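Local coordinates for tRNA (adenine(58)-N(1))-methyltransferase catalytic subunit TRM61 C-terminal domain-containing protein (Thermoplasma acidophilum, PDB 1YB2) that probably methylates an adenine of tRNA at its N1 atom, with S-adenosyl-L-methionine as the methyl donor, at residues Lys150-Asp153 with Asn154-Glu157; Ser199-Lys202 with Pro203-Ala207; Gly122-Ser125 with Ser126-Tyr130. One frame throughout, in Å; residues are numbered along the deposited sequence.

Overall arrangement
All three contacts are local and lie in the methyltransferase domain, but at different depths. Contact 3, mostly buried, forms the first turns of helix 123-132; contact 1, on the last turns of helix 145-156, is half surface. These helices belong to successive beta-alpha-beta units, touch through Leu-155, and both reach the second subunit. Contact 2, about 27 Å between centres from contact 1 and 20 Å from contact 3, is partly buried near the middle of the chain, a surface turn leading into inner strand 205-211. All three pack a selenomethionine, against Leu-155, Ala-207 and Ile-128 respectively; their polar parts differ, successive helical backbone bonds against one carbonyl held by both N and OG of Ser-205.

Contact 1 (Lys150-Asp153 with Asn154-Glu157); sequences KAMD and NLSE
Asn-154 sits one turn beyond Lys-150 near the end of helix 145-156, the helix of a beta-alpha-beta unit between strands 137-141 and 164-167 in the Rossmann-like methyltransferase domain. Its backbone N donates to Lys-150 O at 3.0 Å. The side chain folds back along the same turn, with CG beside the backbone N (chi1 -77°), and this lays CB and the amide against that carbonyl. ND2 comes within 3.2 Å of Lys-150 O, yet its angle is too poor for a hydrogen bond, so the amide rests there as a polar neighbour. Phe-83 of the second subunit packs on Asn-154, whose short amide can lie along the turn while remaining partly exposed.

On the face turned to the sheet, partly exposed Met-152, a selenomethionine, bends at chi2 (-56°) and runs alongside Leu-155, both side chains pointing the same way; its methyl CE lies 3.8 Å from Leu-155 CD1. The flexible chain suits a place against Val-164 and Thr-166 of the neighbouring strand. The branched, buried Leu-155 fills the seam with helix 123-132, where CD1 packs on Ser-125 CB and CD2 approaches Ser-126 N.

Asp-153, on the solvent side, turns its carboxylate back to a salt bridge from OD2 to Lys-149 NZ and leaves its carbonyl to the next turn. Ser-156 OG stands 2.9 Å from Asp-153 O, and Glu-157 N reaches the same oxygen at 3.5 Å in a weak, strongly bent bond with an N-H...O angle of 130°.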
# COMPACT_ATOMS: atom_id res chain seq x y z
N LYS A 150 -7.04 -21.20 9.76
CA LYS A 150 -6.27 -21.24 8.52
C LYS A 150 -5.40 -19.99 8.33
O LYS A 150 -4.21 -20.09 8.00
CB LYS A 150 -7.20 -21.40 7.31
CG LYS A 150 -7.78 -22.81 7.11
CD LYS A 150 -8.06 -23.09 5.61
CE LYS A 150 -9.40 -22.50 5.11
NZ LYS A 150 -9.28 -21.09 4.60
N ALA A 151 -6.00 -18.82 8.55
CA ALA A 151 -5.31 -17.56 8.37
C ALA A 151 -4.17 -17.43 9.35
O ALA A 151 -3.06 -17.05 8.98
CB ALA A 151 -6.26 -16.39 8.52
N MSE A 152 -4.43 -17.75 10.61
CA MSE A 152 -3.42 -17.60 11.65
C MSE A 152 -2.28 -18.60 11.46
O MSE A 152 -1.13 -18.25 11.67
CB MSE A 152 -4.04 -17.72 13.05
CG MSE A 152 -5.01 -16.60 13.42
SE MSE A 152 -4.24 -14.78 13.29
CE MSE A 152 -5.26 -14.07 11.77
N ASP A 153 -2.61 -19.83 11.06
CA ASP A 153 -1.61 -20.84 10.73
C ASP A 153 -0.69 -20.34 9.60
O ASP A 153 0.53 -20.44 9.69
CB ASP A 153 -2.28 -22.16 10.31
CG ASP A 153 -2.89 -22.93 11.48
OD1 ASP A 153 -2.78 -22.52 12.66
OD2 ASP A 153 -3.52 -23.99 11.22
N ASN A 154 -1.29 -19.80 8.54
CA ASN A 154 -0.54 -19.22 7.42
C ASN A 154 0.37 -18.08 7.85
O ASN A 154 1.53 -18.03 7.47
CB ASN A 154 -1.50 -18.76 6.30
CG ASN A 154 -2.02 -19.92 5.47
OD1 ASN A 154 -1.33 -20.92 5.30
ND2 ASN A 154 -3.22 -19.79 4.95
N LEU A 155 -0.18 -17.16 8.64
CA LEU A 155 0.60 -16.02 9.12
C LEU A 155 1.77 -16.47 9.98
O LEU A 155 2.86 -15.92 9.87
CB LEU A 155 -0.26 -15.07 9.97
CG LEU A 155 -1.12 -13.92 9.46
CD1 LEU A 155 -1.67 -13.24 10.70
CD2 LEU A 155 -0.30 -12.92 8.59
N SER A 156 1.54 -17.43 10.87
CA SER A 156 2.58 -17.84 11.82
C SER A 156 3.80 -18.48 11.13
O SER A 156 4.89 -18.57 11.71
CB SER A 156 1.99 -18.76 12.90
OG SER A 156 1.64 -20.01 12.34
N GLU A 157 3.64 -18.90 9.88
CA GLU A 157 4.76 -19.46 9.12
C GLU A 157 5.80 -18.38 8.78
O GLU A 157 6.98 -18.68 8.65
CB GLU A 157 4.25 -20.15 7.86
CG GLU A 157 5.33 -20.89 7.07
CD GLU A 157 4.78 -21.74 5.91
OE1 GLU A 157 3.67 -21.45 5.42
OE2 GLU A 157 5.48 -22.69 5.50

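Contact 2 (Ser199-Lys202 with Pro203-Ala207); sequences SMMK and PGSVA
A chi1 of 77° places Ser-205 OG between its own backbone N and carbonyl carbon, pointing it back at Lys-202 O, while a bend at chi3 (69°) brings the methyl end of Met-201, a selenomethionine, in against Ser-205 and Ala-207. The hydroxyl donates to Lys-202 O over 2.7 Å, in the carbonyl plane and on a lone pair. Ser-205 N donates to the same oxygen at 3.1 Å, but from above that plane, 36° out of it. One carbonyl is thus gripped twice by one residue, by its side chain and by its backbone, and the buried hydroxyl has a partner close at hand. Serine suits this place because its short side chain can reach back over its own turn.

The backbone bond closes a type II beta turn from Lys-202 to Ser-205. Pro-203 occupies its second position, where the ring already fixes the phi the turn needs. Gly-204 follows with a positive phi, at which a CB would be jammed against the carbonyl of Pro-203. The turn leads into strand 205-211, an inner strand of the methyltransferase sheet that runs parallel to strand 180-185, and Val-206 is bonded through its backbone to Val-183 there.

On the inner side, Met-201 CE lies 3.3 Å from Ser-205 O and 3.6 Å from Ala-207 CB, and SE also comes within 3.9 Å of that methyl. The small Ala-207 leaves room for the large selenium side chain, and Val-183 and Met-229 touch both residues. Lys-202 extends the other way, packing its CB 3.7 Å from Pro-203 CD and carrying NZ to a salt bridge with Asp-181.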
# COMPACT_ATOMS: atom_id res chain seq x y z
N SER A 199 -17.98 2.99 17.44
CA SER A 199 -17.77 3.08 18.89
C SER A 199 -16.38 2.63 19.35
O SER A 199 -15.94 2.95 20.47
CB SER A 199 -18.85 2.28 19.64
OG SER A 199 -18.59 0.89 19.56
N MSE A 200 -15.66 1.90 18.51
CA MSE A 200 -14.31 1.53 18.92
C MSE A 200 -13.17 2.18 18.12
O MSE A 200 -12.03 1.73 18.18
CB MSE A 200 -14.14 0.01 19.06
CG MSE A 200 -14.69 -0.83 17.96
SE MSE A 200 -15.05 -2.67 18.66
CE MSE A 200 -15.77 -3.31 17.01
N MSE A 201 -13.50 3.25 17.40
CA MSE A 201 -12.52 4.02 16.65
C MSE A 201 -12.11 5.27 17.42
O MSE A 201 -12.97 6.00 17.92
CB MSE A 201 -13.14 4.45 15.32
CG MSE A 201 -13.41 3.30 14.39
SE MSE A 201 -14.28 3.89 12.76
CE MSE A 201 -12.80 4.91 11.90
N LYS A 202 -10.81 5.54 17.51
CA LYS A 202 -10.35 6.85 18.00
C LYS A 202 -10.89 7.96 17.09
O LYS A 202 -10.93 7.79 15.87
CB LYS A 202 -8.83 6.91 18.00
CG LYS A 202 -8.21 6.03 19.04
CD LYS A 202 -6.72 6.06 18.93
CE LYS A 202 -6.10 5.24 20.04
NZ LYS A 202 -4.65 5.07 19.77
N PRO A 203 -11.29 9.11 17.68
CA PRO A 203 -11.73 10.22 16.82
C PRO A 203 -10.64 10.60 15.82
O PRO A 203 -9.46 10.68 16.19
CB PRO A 203 -11.93 11.37 17.81
CG PRO A 203 -12.14 10.71 19.15
CD PRO A 203 -11.34 9.44 19.12
N GLY A 204 -11.01 10.85 14.56
CA GLY A 204 -10.05 11.27 13.56
C GLY A 204 -9.36 10.11 12.85
O GLY A 204 -8.60 10.33 11.91
N SER A 205 -9.65 8.88 13.31
CA SER A 205 -9.11 7.67 12.71
C SER A 205 -9.98 7.23 11.50
O SER A 205 -11.12 7.67 11.33
CB SER A 205 -8.98 6.55 13.76
OG SER A 205 -10.25 5.95 14.05
N VAL A 206 -9.40 6.39 10.65
CA VAL A 206 -10.02 6.01 9.38
C VAL A 206 -10.43 4.54 9.36
O VAL A 206 -9.68 3.67 9.82
CB VAL A 206 -9.06 6.30 8.20
CG1 VAL A 206 -9.61 5.73 6.88
CG2 VAL A 206 -8.85 7.82 8.07
N ALA A 207 -11.59 4.27 8.79
CA ALA A 207 -12.06 2.91 8.55
C ALA A 207 -12.08 2.66 7.06
O ALA A 207 -12.50 3.54 6.27
CB ALA A 207 -13.47 2.71 9.13

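Contact 3 (Gly122-Ser125 with Ser126-Tyr130); sequences GNMS and SYILY
Ser-126 N, Tyr-127 N, Ile-128 N and Leu-129 N each bond to the carbonyl four residues earlier, beginning with Gly-122 O at 2.9 Å from Ser-126 N, so that helix 123-132 starts directly from its N-cap glycine. Gly-122 has a positive phi at which a side chain would strike the preceding carbonyl, and it closes the glycine-rich loop after strand 113-117 that is a hallmark of class I methyltransferases.

Met-124, a selenomethionine, has CG trans to the backbone N (chi1 -180°), and a bend at chi2 (62°) makes the side chain cross that of Ile-128 at about a right angle. Met-124 CE lies 3.4 Å from Ile-128 CG1, tighter than usual for two carbons. The branched Ile-128 packs toward Ile-114 and Leu-138 of the underlying sheet.

On the outer side Asn-123 runs beside Tyr-127, amide and ring planes 67° apart, with Asn-123 OD1 3.9 Å from Tyr-127 CE1. A water donates to Asn-123 OD1 at 2.9 Å and hydrogen-bonds to Ser-126 OG at 2.8 Å; it also sits 3.2 Å above one face of the Tyr-127 ring, toward its rim. Phe-83 of the second subunit packs on Asn-123 and Ser-126.

Small hydroxyls suit these buried positions: Ser-126 OG also hydrogen-bonds to Tyr-159 OH, and Ser-125 OG bonds to Glu-116 OE1. The side chain of Met-124 is about 7 Å from that of Asp-186, which is predicted to bind S-adenosyl-L-methionine; this chemistry implies that polar bonds and close packing together hold the start of the helix beside the probable cofactor pocket.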
# COMPACT_ATOMS: atom_id res chain seq x y z
N GLY A 122 -5.82 -14.06 5.16
CA GLY A 122 -4.76 -13.59 6.03
C GLY A 122 -3.82 -12.70 5.24
O GLY A 122 -2.85 -12.20 5.78
N ASN A 123 -4.12 -12.51 3.96
CA ASN A 123 -3.29 -11.67 3.11
C ASN A 123 -3.17 -10.23 3.61
O ASN A 123 -2.05 -9.70 3.72
CB ASN A 123 -3.77 -11.72 1.65
CG ASN A 123 -2.71 -11.19 0.67
OD1 ASN A 123 -1.51 -11.42 0.85
ND2 ASN A 123 -3.16 -10.48 -0.36
N MSE A 124 -4.30 -9.61 3.94
CA MSE A 124 -4.28 -8.25 4.51
C MSE A 124 -3.55 -8.23 5.86
O MSE A 124 -2.79 -7.32 6.15
CB MSE A 124 -5.70 -7.68 4.66
CG MSE A 124 -5.75 -6.25 5.24
SE MSE A 124 -4.84 -4.98 4.08
CE MSE A 124 -4.16 -3.63 5.35
N SER A 125 -3.78 -9.25 6.69
CA SER A 125 -3.11 -9.37 7.98
C SER A 125 -1.60 -9.39 7.78
O SER A 125 -0.85 -8.81 8.58
CB SER A 125 -3.55 -10.66 8.70
OG SER A 125 -4.94 -10.68 8.92
N SER A 126 -1.15 -10.03 6.71
CA SER A 126 0.27 -10.12 6.43
C SER A 126 0.87 -8.75 6.11
O SER A 126 1.88 -8.37 6.71
CB SER A 126 0.55 -11.16 5.35
OG SER A 126 1.81 -10.93 4.75
N TYR A 127 0.24 -7.99 5.22
CA TYR A 127 0.66 -6.61 4.98
C TYR A 127 0.66 -5.74 6.24
O TYR A 127 1.56 -4.91 6.41
CB TYR A 127 -0.22 -5.94 3.92
CG TYR A 127 0.11 -6.37 2.53
CD1 TYR A 127 -0.70 -7.29 1.86
CD2 TYR A 127 1.24 -5.86 1.86
CE1 TYR A 127 -0.41 -7.69 0.56
CE2 TYR A 127 1.54 -6.27 0.55
CZ TYR A 127 0.71 -7.18 -0.08
OH TYR A 127 0.96 -7.60 -1.38
N ILE A 128 -0.34 -5.92 7.09
CA ILE A 128 -0.44 -5.14 8.33
C ILE A 128 0.75 -5.46 9.23
O ILE A 128 1.44 -4.55 9.72
CB ILE A 128 -1.79 -5.42 9.06
CG1 ILE A 128 -2.97 -4.84 8.25
CG2 ILE A 128 -1.77 -4.85 10.49
CD1 ILE A 128 -4.34 -5.40 8.68
N LEU A 129 1.02 -6.75 9.44
CA LEU A 129 2.13 -7.15 10.32
C LEU A 129 3.49 -6.71 9.80
O LEU A 129 4.36 -6.32 10.58
CB LEU A 129 2.12 -8.65 10.60
CG LEU A 129 0.99 -9.23 11.45
CD1 LEU A 129 1.29 -10.69 11.79
CD2 LEU A 129 0.76 -8.44 12.73
N TYR A 130 3.68 -6.77 8.48
CA TYR A 130 4.93 -6.31 7.88
C TYR A 130 5.14 -4.82 8.14
O TYR A 130 6.23 -4.40 8.50
CB TYR A 130 4.93 -6.61 6.37
CG TYR A 130 6.31 -6.62 5.72
CD1 TYR A 130 7.19 -7.69 5.90
CD2 TYR A 130 6.71 -5.57 4.89
CE1 TYR A 130 8.44 -7.71 5.28
CE2 TYR A 130 7.97 -5.58 4.26
CZ TYR A 130 8.81 -6.64 4.46
OH TYR A 130 10.04 -6.64 3.84
O HOH W 1 0.79 -10.24 2.27